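Uncharacterized protein (Parabacteroides merdae, PDB 4R7F) is of unknown function but is built of three immunoglobulin-like beta-sandwich domains, the first related to the first domain of type 9 secretion system plug proteins. Local coordinates at residues H160-N169 with Q207-F218; V3-S11 with F314-S322. All blocks are in the same frame, centred on the assembly; numbering follows the deposited sequence.

Contact 1: residues H160-N169 with Q207-F218; sequences HQQVSFNINN and QISYTYNRNLIF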
loop_
_atom_site.group_PDB
_atom_site.type_symbol
_atom_site.label_atom_id
_atom_site.label_comp_id
_atom_site.label_asym_id
_atom_site.label_seq_id
_atom_site.Cartn_x
_atom_site.Cartn_y
_atom_site.Cartn_z
ATOM N N HIS A 160 -16.797 -11.625 -3.693
ATOM C CA HIS A 160 -16.720 -11.076 -2.340
ATOM C C HIS A 160 -15.302 -10.956 -1.836
ATOM O O HIS A 160 -14.362 -11.513 -2.416
ATOM C CB HIS A 160 -17.499 -11.949 -1.366
ATOM C CG HIS A 160 -18.963 -11.981 -1.625
ATOM N ND1 HIS A 160 -19.543 -12.849 -2.521
ATOM C CD2 HIS A 160 -19.973 -11.258 -1.089
ATOM C CE1 HIS A 160 -20.850 -12.655 -2.526
ATOM N NE2 HIS A 160 -21.137 -11.707 -1.649
ATOM N N GLN A 161 -15.183 -10.193 -0.755
ATOM C CA GLN A 161 -13.971 -10.054 0.006
ATOM C C GLN A 161 -14.305 -10.309 1.466
ATOM O O GLN A 161 -15.340 -9.883 1.951
ATOM C CB GLN A 161 -13.365 -8.658 -0.190
ATOM C CG GLN A 161 -12.442 -8.644 -1.386
ATOM C CD GLN A 161 -12.066 -7.278 -1.897
ATOM O OE1 GLN A 161 -12.155 -6.242 -1.211
ATOM N NE2 GLN A 161 -11.621 -7.272 -3.120
ATOM N N GLN A 162 -13.419 -10.978 2.187
ATOM C CA GLN A 162 -13.638 -11.205 3.599
ATOM C C GLN A 162 -12.479 -10.658 4.406
ATOM O O GLN A 162 -11.319 -10.917 4.106
ATOM C CB GLN A 162 -13.799 -12.696 3.844
ATOM C CG GLN A 162 -13.863 -13.121 5.307
ATOM C CD GLN A 162 -14.579 -14.480 5.488
ATOM O OE1 GLN A 162 -14.734 -15.248 4.544
ATOM N NE2 GLN A 162 -15.061 -14.738 6.695
ATOM N N VAL A 163 -12.826 -9.920 5.450
ATOM C CA VAL A 163 -11.868 -9.380 6.415
ATOM C C VAL A 163 -11.734 -10.283 7.627
ATOM O O VAL A 163 -12.720 -10.776 8.171
ATOM C CB VAL A 163 -12.370 -8.043 6.958
ATOM C CG1 VAL A 163 -11.386 -7.477 7.959
ATOM C CG2 VAL A 163 -12.601 -7.071 5.807
ATOM N N SER A 164 -10.501 -10.456 8.061
ATOM C CA SER A 164 -10.162 -11.375 9.141
ATOM C C SER A 164 -9.246 -10.540 10.005
ATOM O O SER A 164 -8.372 -9.845 9.473
ATOM C CB SER A 164 -9.406 -12.610 8.609
ATOM O OG SER A 164 -10.115 -13.366 7.615
ATOM N N PHE A 165 -9.449 -10.555 11.318
ATOM C CA PHE A 165 -8.509 -9.847 12.191
ATOM C C PHE A 165 -8.406 -10.384 13.600
ATOM O O PHE A 165 -9.307 -11.051 14.067
ATOM C CB PHE A 165 -8.769 -8.330 12.201
ATOM C CG PHE A 165 -9.995 -7.908 12.968
ATOM C CD1 PHE A 165 -11.240 -7.874 12.355
ATOM C CD2 PHE A 165 -9.897 -7.515 14.283
ATOM C CE1 PHE A 165 -12.366 -7.459 13.062
ATOM C CE2 PHE A 165 -11.020 -7.139 15.005
ATOM C CZ PHE A 165 -12.249 -7.094 14.384
ATOM N N ASN A 166 -7.301 -10.042 14.265
ATOM C CA ASN A 166 -7.047 -10.416 15.668
ATOM C C ASN A 166 -6.623 -9.187 16.382
ATOM O O ASN A 166 -5.874 -8.391 15.843
ATOM C CB ASN A 166 -5.923 -11.444 15.800
ATOM C CG ASN A 166 -6.178 -12.675 14.954
ATOM O OD1 ASN A 166 -6.863 -13.592 15.377
ATOM N ND2 ASN A 166 -5.655 -12.669 13.727
ATOM N N ILE A 167 -7.099 -9.047 17.607
ATOM C CA ILE A 167 -6.688 -7.979 18.447
ATOM C C ILE A 167 -5.652 -8.562 19.367
ATOM O O ILE A 167 -5.949 -9.474 20.109
ATOM C CB ILE A 167 -7.862 -7.449 19.281
ATOM C CG1 ILE A 167 -8.946 -6.921 18.344
ATOM C CG2 ILE A 167 -7.371 -6.375 20.234
ATOM C CD1 ILE A 167 -10.205 -6.510 19.066
ATOM N N ASN A 168 -4.438 -8.034 19.273
ATOM C CA ASN A 168 -3.324 -8.403 20.114
ATOM C C ASN A 168 -3.179 -7.447 21.299
ATOM O O ASN A 168 -2.786 -6.321 21.123
ATOM C CB ASN A 168 -2.064 -8.414 19.247
ATOM C CG ASN A 168 -2.202 -9.333 18.026
ATOM O OD1 ASN A 168 -2.709 -10.447 18.121
ATOM N ND2 ASN A 168 -1.744 -8.858 16.887
ATOM N N ASN A 169 -3.507 -7.934 22.504
ATOM C CA ASN A 169 -3.643 -7.123 23.693
ATOM C C ASN A 169 -2.851 -7.598 24.907
ATOM O O ASN A 169 -3.302 -7.405 26.031
ATOM C CB ASN A 169 -5.136 -6.969 24.093
ATOM C CG ASN A 169 -5.760 -8.270 24.578
ATOM O OD1 ASN A 169 -5.398 -9.357 24.150
ATOM N ND2 ASN A 169 -6.658 -8.158 25.505
ATOM N N GLN A 207 -5.079 -12.435 23.061
ATOM C CA GLN A 207 -5.469 -12.408 21.659
ATOM C C GLN A 207 -6.914 -12.691 21.491
ATOM O O GLN A 207 -7.398 -13.661 22.026
ATOM C CB GLN A 207 -4.703 -13.421 20.836
ATOM C CG GLN A 207 -4.850 -13.093 19.378
ATOM C CD GLN A 207 -3.923 -13.907 18.494
ATOM O OE1 GLN A 207 -3.991 -15.153 18.488
ATOM N NE2 GLN A 207 -3.076 -13.213 17.709
ATOM N N ILE A 208 -7.592 -11.811 20.769
ATOM C CA ILE A 208 -9.006 -11.941 20.499
ATOM C C ILE A 208 -9.171 -12.039 19.002
ATOM O O ILE A 208 -8.803 -11.127 18.278
ATOM C CB ILE A 208 -9.796 -10.741 21.030
ATOM C CG1 ILE A 208 -9.439 -10.482 22.501
ATOM C CG2 ILE A 208 -11.310 -11.005 20.928
ATOM C CD1 ILE A 208 -9.326 -9.013 22.851
ATOM N N SER A 209 -9.723 -13.147 18.537
ATOM C CA SER A 209 -9.785 -13.402 17.102
ATOM C C SER A 209 -11.199 -13.221 16.563
ATOM O O SER A 209 -12.150 -13.768 17.144
ATOM C CB SER A 209 -9.252 -14.812 16.805
ATOM O OG SER A 209 -9.447 -15.150 15.438
ATOM N N TYR A 210 -11.332 -12.431 15.488
ATOM C CA TYR A 210 -12.628 -12.217 14.806
ATOM C C TYR A 210 -12.444 -12.695 13.395
ATOM O O TYR A 210 -12.434 -11.930 12.447
ATOM C CB TYR A 210 -13.044 -10.738 14.764
ATOM C CG TYR A 210 -13.268 -10.125 16.106
ATOM C CD1 TYR A 210 -12.205 -9.711 16.883
ATOM C CD2 TYR A 210 -14.546 -9.996 16.629
ATOM C CE1 TYR A 210 -12.402 -9.173 18.150
ATOM C CE2 TYR A 210 -14.753 -9.424 17.879
ATOM C CZ TYR A 210 -13.681 -9.020 18.643
ATOM O OH TYR A 210 -13.880 -8.458 19.900
ATOM N N THR A 211 -12.221 -13.972 13.278
ATOM C CA THR A 211 -11.874 -14.596 12.026
ATOM C C THR A 211 -12.989 -15.561 11.719
ATOM O O THR A 211 -13.528 -16.140 12.627
ATOM C CB THR A 211 -10.535 -15.326 12.173
ATOM O OG1 THR A 211 -9.530 -14.357 12.481
ATOM C CG2 THR A 211 -10.146 -15.978 10.898
ATOM N N TYR A 212 -13.342 -15.700 10.441
ATOM C CA TYR A 212 -14.405 -16.607 9.977
ATOM C C TYR A 212 -15.804 -16.096 10.338
ATOM O O TYR A 212 -16.748 -16.848 10.463
ATOM C CB TYR A 212 -14.196 -18.034 10.500
ATOM C CG TYR A 212 -12.798 -18.595 10.247
ATOM C CD1 TYR A 212 -12.310 -18.750 8.943
ATOM C CD2 TYR A 212 -11.984 -18.979 11.294
ATOM C CE1 TYR A 212 -11.052 -19.244 8.705
ATOM C CE2 TYR A 212 -10.708 -19.484 11.059
ATOM C CZ TYR A 212 -10.253 -19.624 9.766
ATOM O OH TYR A 212 -9.006 -20.176 9.525
ATOM N N ASN A 213 -15.927 -14.798 10.460
ATOM C CA ASN A 213 -17.174 -14.178 10.841
ATOM C C ASN A 213 -17.970 -13.851 9.597
ATOM O O ASN A 213 -17.501 -13.142 8.718
ATOM C CB ASN A 213 -16.873 -12.911 11.628
ATOM C CG ASN A 213 -18.066 -12.380 12.341
ATOM O OD1 ASN A 213 -19.119 -12.125 11.718
ATOM N ND2 ASN A 213 -17.935 -12.204 13.660
ATOM N N ARG A 214 -19.185 -14.376 9.524
ATOM C CA ARG A 214 -19.980 -14.249 8.331
ATOM C C ARG A 214 -20.264 -12.775 8.006
ATOM O O ARG A 214 -20.316 -12.394 6.842
ATOM C CB ARG A 214 -21.258 -15.050 8.477
ATOM C CG ARG A 214 -22.249 -14.923 7.348
ATOM C CD ARG A 214 -21.830 -15.698 6.110
ATOM N NE ARG A 214 -22.807 -15.458 5.042
ATOM C CZ ARG A 214 -22.898 -14.321 4.349
ATOM N NH1 ARG A 214 -22.093 -13.307 4.583
ATOM N NH2 ARG A 214 -23.791 -14.194 3.399
ATOM N N ASN A 215 -20.405 -11.939 9.024
ATOM C CA ASN A 215 -20.727 -10.523 8.806
ATOM C C ASN A 215 -19.555 -9.762 8.220
ATOM O O ASN A 215 -19.728 -8.632 7.827
ATOM C CB ASN A 215 -21.102 -9.848 10.132
ATOM C CG ASN A 215 -22.117 -10.654 10.905
ATOM O OD1 ASN A 215 -23.256 -10.663 10.534
ATOM N ND2 ASN A 215 -21.682 -11.399 11.943
ATOM N N LEU A 216 -18.354 -10.349 8.239
ATOM C CA LEU A 216 -17.178 -9.658 7.769
ATOM C C LEU A 216 -16.894 -9.941 6.310
ATOM O O LEU A 216 -15.803 -9.641 5.818
ATOM C CB LEU A 216 -15.973 -9.961 8.647
ATOM C CG LEU A 216 -15.987 -9.208 9.963
ATOM C CD1 LEU A 216 -14.820 -9.633 10.813
ATOM C CD2 LEU A 216 -15.968 -7.709 9.750
ATOM N N ILE A 217 -17.903 -10.458 5.616
ATOM C CA ILE A 217 -17.834 -10.693 4.195
ATOM C C ILE A 217 -18.590 -9.578 3.478
ATOM O O ILE A 217 -19.775 -9.379 3.676
ATOM C CB ILE A 217 -18.428 -12.053 3.810
ATOM C CG1 ILE A 217 -17.660 -13.170 4.511
ATOM C CG2 ILE A 217 -18.315 -12.247 2.310
ATOM C CD1 ILE A 217 -18.153 -14.568 4.179
ATOM N N PHE A 218 -17.877 -8.851 2.641
ATOM C CA PHE A 218 -18.389 -7.671 1.973
ATOM C C PHE A 218 -18.480 -7.963 0.508
ATOM O O PHE A 218 -17.660 -8.721 -0.004
ATOM C CB PHE A 218 -17.384 -6.561 2.109
ATOM C CG PHE A 218 -17.347 -5.951 3.452
ATOM C CD1 PHE A 218 -16.548 -6.487 4.446
ATOM C CD2 PHE A 218 -18.043 -4.792 3.703
ATOM C CE1 PHE A 218 -16.479 -5.905 5.701
ATOM C CE2 PHE A 218 -18.012 -4.210 4.964
ATOM C CZ PHE A 218 -17.224 -4.774 5.966
HETATM O O HOH W 1 -13.136 -13.347 8.775
HETATM O O HOH W 2 -7.204 -13.280 11.649
#
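Phe165 and Tyr210, an antiparallel hydrogen-bonded pair, lay their rings almost parallel, planes 15° apart, but slid until they barely overlap. Tyr210 CB sits over a face of the Phe165 ring, 3.9 Å from the centroid. Phe165 reaches it with CG between its backbone N and carbonyl carbon (chi1 74°), which folds the ring back over the neighbouring strand. Leu216 CD1 adds to the same apolar cluster at Phe165 CE1, and Ile167 CD1 meets Tyr210 CE1 at 3.6 Å. The opposite face is largely polar. There Asn168 and Gln207 run side by side, and Gln207 NE2 donates to Asn168 OD1 (2.8 Å) in the carbonyl plane, while Asn168 ND2 turns to Asn143. The extended Gln162 chain runs obliquely over Ile217, its CD 3.5 Å from Ile217 CG1, and OE1 accepts from Asp153 N. Where residues 212-215 loop out of the strand, water 1 bridges Val163 O, 2.7 Å away, to Tyr212 N. From this loop the Tyr212 hydroxyl hydrogen-bonds to Lys170 N and Asn206 O of the second subunit. Strands 160-168 and 207-219 are central in a four-stranded antiparallel sheet whose mostly apolar face packs on strands 181-187 and 373-380, consistent with an immunoglobulin-like sandwich.

Contact 2: residues V3-S11 with F314-S322; sequences VKFFTDVNS and FNNVLDEKS
The chain at 3-11, a strand only at 8-9, passes the irregular loop 314-322 with no strand pairing, the closest CA atoms, those of Asp8 and Asn315, being 6.4 Å apart. Val317 is the apolar knuckle of the loop: its CG2 touches the edge of the Phe6 ring at CD2 (4.0 Å) and lies 3.4 Å from Thr7 O. Asn315 crosses Thr7 at about a right angle, ND2 against the Thr7 methyl CG2, while Thr7 OG1 bonds to Cys134 N. With its chain bent at the last two torsions (chi3 -134°, chi4 68°), Lys321 NZ makes salt bridges to Asp8 OD1 (2.9 Å) and Asp319 OD2 (2.8 Å), in each case on the syn lone pair. Asp8 approaches from the opposite direction. Asp319 OD1 accepts from Lys321 N, above the carboxylate plane, in an Asx turn, so Lys321 meets Asp319 with both backbone N and NZ. Water 3 links Thr7 O to Asn315 O, and water 4 donates to OD2 of both Asp8 and Asp319. With Asp8 OD2 and Asp319 OD2 4.4 Å apart, the shared lysine and water probably offset the repulsion, which suggests a contact held by charge and water as much as by the small Phe6-Val317 apolar patch.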
loop_
_atom_site.group_PDB
_atom_site.type_symbol
_atom_site.label_atom_id
_atom_site.label_comp_id
_atom_site.label_asym_id
_atom_site.label_seq_id
_atom_site.Cartn_x
_atom_site.Cartn_y
_atom_site.Cartn_z
ATOM N N VAL A 3 -29.764 10.244 17.938
ATOM C CA VAL A 3 -29.248 10.849 16.689
ATOM C C VAL A 3 -27.757 10.598 16.470
ATOM O O VAL A 3 -26.960 10.733 17.404
ATOM C CB VAL A 3 -29.370 12.399 16.773
ATOM C CG1 VAL A 3 -28.657 13.099 15.623
ATOM C CG2 VAL A 3 -30.830 12.823 16.838
ATOM N N LYS A 4 -27.388 10.322 15.223
ATOM C CA LYS A 4 -26.015 9.993 14.843
ATOM C C LYS A 4 -25.357 11.143 14.121
ATOM O O LYS A 4 -26.006 11.835 13.341
ATOM C CB LYS A 4 -25.983 8.718 13.984
ATOM C CG LYS A 4 -26.185 7.473 14.845
ATOM C CD LYS A 4 -26.189 6.183 14.057
ATOM C CE LYS A 4 -26.894 5.107 14.869
ATOM N NZ LYS A 4 -26.378 3.742 14.580
ATOM N N PHE A 5 -24.067 11.336 14.403
ATOM C CA PHE A 5 -23.273 12.387 13.802
ATOM C C PHE A 5 -22.403 11.752 12.730
ATOM O O PHE A 5 -21.768 10.726 12.953
ATOM C CB PHE A 5 -22.391 13.094 14.835
ATOM C CG PHE A 5 -23.167 13.775 15.912
ATOM C CD1 PHE A 5 -23.721 13.050 16.938
ATOM C CD2 PHE A 5 -23.379 15.138 15.871
ATOM C CE1 PHE A 5 -24.495 13.676 17.905
ATOM C CE2 PHE A 5 -24.118 15.767 16.834
ATOM C CZ PHE A 5 -24.691 15.041 17.845
ATOM N N PHE A 6 -22.398 12.373 11.569
ATOM C CA PHE A 6 -21.638 11.894 10.451
ATOM C C PHE A 6 -21.226 13.075 9.642
ATOM O O PHE A 6 -21.872 14.132 9.681
ATOM C CB PHE A 6 -22.442 10.888 9.612
ATOM C CG PHE A 6 -23.750 11.398 9.078
ATOM C CD1 PHE A 6 -24.917 11.308 9.841
ATOM C CD2 PHE A 6 -23.838 11.893 7.796
ATOM C CE1 PHE A 6 -26.137 11.727 9.339
ATOM C CE2 PHE A 6 -25.067 12.336 7.279
ATOM C CZ PHE A 6 -26.219 12.255 8.046
ATOM N N THR A 7 -20.130 12.928 8.932
ATOM C CA THR A 7 -19.672 14.019 8.092
ATOM C C THR A 7 -20.695 14.286 7.017
ATOM O O THR A 7 -21.007 13.400 6.214
ATOM C CB THR A 7 -18.338 13.686 7.479
ATOM O OG1 THR A 7 -17.397 13.515 8.548
ATOM C CG2 THR A 7 -17.878 14.813 6.519
ATOM N N ASP A 8 -21.219 15.502 7.039
ATOM C CA ASP A 8 -22.270 15.956 6.122
ATOM C C ASP A 8 -22.361 17.490 6.035
ATOM O O ASP A 8 -22.017 18.192 6.950
ATOM C CB ASP A 8 -23.603 15.415 6.599
ATOM C CG ASP A 8 -24.673 15.424 5.520
ATOM O OD1 ASP A 8 -24.355 15.456 4.303
ATOM O OD2 ASP A 8 -25.852 15.403 5.913
ATOM N N VAL A 9 -22.778 17.993 4.891
ATOM C CA VAL A 9 -22.946 19.407 4.659
ATOM C C VAL A 9 -24.436 19.723 4.595
ATOM O O VAL A 9 -25.160 19.048 3.908
ATOM C CB VAL A 9 -22.297 19.803 3.327
ATOM C CG1 VAL A 9 -22.634 21.248 2.951
ATOM C CG2 VAL A 9 -20.805 19.628 3.422
ATOM N N ASN A 10 -24.886 20.746 5.315
ATOM C CA ASN A 10 -26.295 21.107 5.372
ATOM C C ASN A 10 -26.547 22.512 4.844
ATOM O O ASN A 10 -27.562 23.082 5.145
ATOM C CB ASN A 10 -26.801 21.071 6.829
ATOM C CG ASN A 10 -26.347 19.837 7.568
ATOM O OD1 ASN A 10 -26.782 18.716 7.268
ATOM N ND2 ASN A 10 -25.438 20.024 8.512
ATOM N N SER A 11 -25.597 23.107 4.150
ATOM C CA SER A 11 -25.779 24.445 3.632
ATOM C C SER A 11 -25.409 24.461 2.181
ATOM O O SER A 11 -24.397 23.904 1.810
ATOM C CB SER A 11 -24.909 25.434 4.376
ATOM O OG SER A 11 -24.810 26.655 3.652
ATOM N N PHE A 314 -19.493 13.475 -2.206
ATOM C CA PHE A 314 -20.691 13.672 -1.378
ATOM C C PHE A 314 -20.477 13.151 0.052
ATOM O O PHE A 314 -21.434 12.796 0.730
ATOM C CB PHE A 314 -21.841 12.904 -1.967
ATOM C CG PHE A 314 -22.414 13.524 -3.168
ATOM C CD1 PHE A 314 -23.189 14.648 -3.057
ATOM C CD2 PHE A 314 -22.200 12.968 -4.420
ATOM C CE1 PHE A 314 -23.748 15.217 -4.177
ATOM C CE2 PHE A 314 -22.738 13.550 -5.543
ATOM C CZ PHE A 314 -23.521 14.666 -5.422
ATOM N N ASN A 315 -19.220 13.072 0.494
ATOM C CA ASN A 315 -18.896 12.577 1.833
ATOM C C ASN A 315 -19.441 11.170 2.084
ATOM O O ASN A 315 -19.770 10.793 3.221
ATOM C CB ASN A 315 -19.427 13.569 2.873
ATOM C CG ASN A 315 -18.904 14.973 2.636
ATOM O OD1 ASN A 315 -19.639 15.894 2.233
ATOM N ND2 ASN A 315 -17.622 15.139 2.866
ATOM N N ASN A 316 -19.557 10.390 1.012
ATOM C CA ASN A 316 -20.155 9.058 1.128
ATOM C C ASN A 316 -21.533 9.011 1.850
ATOM O O ASN A 316 -21.893 8.025 2.451
ATOM C CB ASN A 316 -19.144 8.087 1.734
ATOM C CG ASN A 316 -18.038 7.724 0.753
ATOM O OD1 ASN A 316 -18.264 7.580 -0.442
ATOM N ND2 ASN A 316 -16.849 7.613 1.251
ATOM N N VAL A 317 -22.303 10.091 1.728
ATOM C CA VAL A 317 -23.675 10.150 2.217
ATOM C C VAL A 317 -24.662 9.763 1.111
ATOM O O VAL A 317 -24.622 10.290 0.003
ATOM C CB VAL A 317 -23.959 11.576 2.764
ATOM C CG1 VAL A 317 -25.419 11.794 3.187
ATOM C CG2 VAL A 317 -22.997 11.882 3.908
ATOM N N LEU A 318 -25.543 8.825 1.440
ATOM C CA LEU A 318 -26.622 8.403 0.567
ATOM C C LEU A 318 -27.863 9.089 1.083
ATOM O O LEU A 318 -28.446 8.655 2.073
ATOM C CB LEU A 318 -26.805 6.877 0.593
ATOM C CG LEU A 318 -25.531 6.094 0.257
ATOM C CD1 LEU A 318 -25.866 4.612 0.255
ATOM C CD2 LEU A 318 -25.008 6.529 -1.092
ATOM N N ASP A 319 -28.238 10.178 0.401
ATOM C CA ASP A 319 -29.430 10.946 0.684
ATOM C C ASP A 319 -29.908 11.720 -0.587
ATOM O O ASP A 319 -29.458 11.469 -1.698
ATOM C CB ASP A 319 -29.138 11.895 1.857
ATOM C CG ASP A 319 -28.232 13.101 1.470
ATOM O OD1 ASP A 319 -27.715 13.169 0.308
ATOM O OD2 ASP A 319 -28.024 13.987 2.357
ATOM N N GLU A 320 -30.808 12.670 -0.402
ATOM C CA GLU A 320 -31.455 13.372 -1.504
ATOM C C GLU A 320 -30.482 14.204 -2.296
ATOM O O GLU A 320 -30.780 14.555 -3.407
ATOM C CB GLU A 320 -32.545 14.322 -0.976
ATOM C CG GLU A 320 -33.715 13.591 -0.323
ATOM C CD GLU A 320 -33.581 13.339 1.192
ATOM O OE1 GLU A 320 -32.534 13.688 1.836
ATOM O OE2 GLU A 320 -34.562 12.760 1.720
ATOM N N LYS A 321 -29.357 14.571 -1.702
ATOM C CA LYS A 321 -28.353 15.292 -2.428
ATOM C C LYS A 321 -27.643 14.408 -3.406
ATOM O O LYS A 321 -27.260 14.901 -4.437
ATOM C CB LYS A 321 -27.291 15.885 -1.514
ATOM C CG LYS A 321 -27.787 16.810 -0.417
ATOM C CD LYS A 321 -26.534 17.489 0.168
ATOM C CE LYS A 321 -26.478 17.510 1.688
ATOM N NZ LYS A 321 -26.306 16.173 2.321
ATOM N N SER A 322 -27.406 13.132 -3.060
ATOM C CA SER A 322 -26.547 12.288 -3.897
ATOM C C SER A 322 -27.377 11.333 -4.757
ATOM O O SER A 322 -26.869 10.696 -5.666
ATOM C CB SER A 322 -25.577 11.525 -3.025
ATOM O OG SER A 322 -26.284 10.671 -2.121
HETATM O O HOH W 3 -20.367 10.824 6.024
HETATM O O HOH W 4 -28.046 13.267 5.001
HETATM O O HOH W 5 -22.722 15.720 2.072
#

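From the N terminus, the chain enters contact 2 at once through residues 3-11, whose short strand pairs with strand 129-138 of the first sandwich. It then builds that sandwich and moves on to the sheet holding 160-169, which after 37 intervening residues meets 207-218 and closes contact 1. Only much later does 314-322, the loop between strands 305-310 and 325-327, return to the N-terminal segment, closing a loop of 302 residues that contains the whole of contact 1. The two contacts do not touch: their centres lie 28 Å apart. Contact 1 joins adjacent strands within one sheet, whereas contact 2 ties the start of the chain to a distant loop.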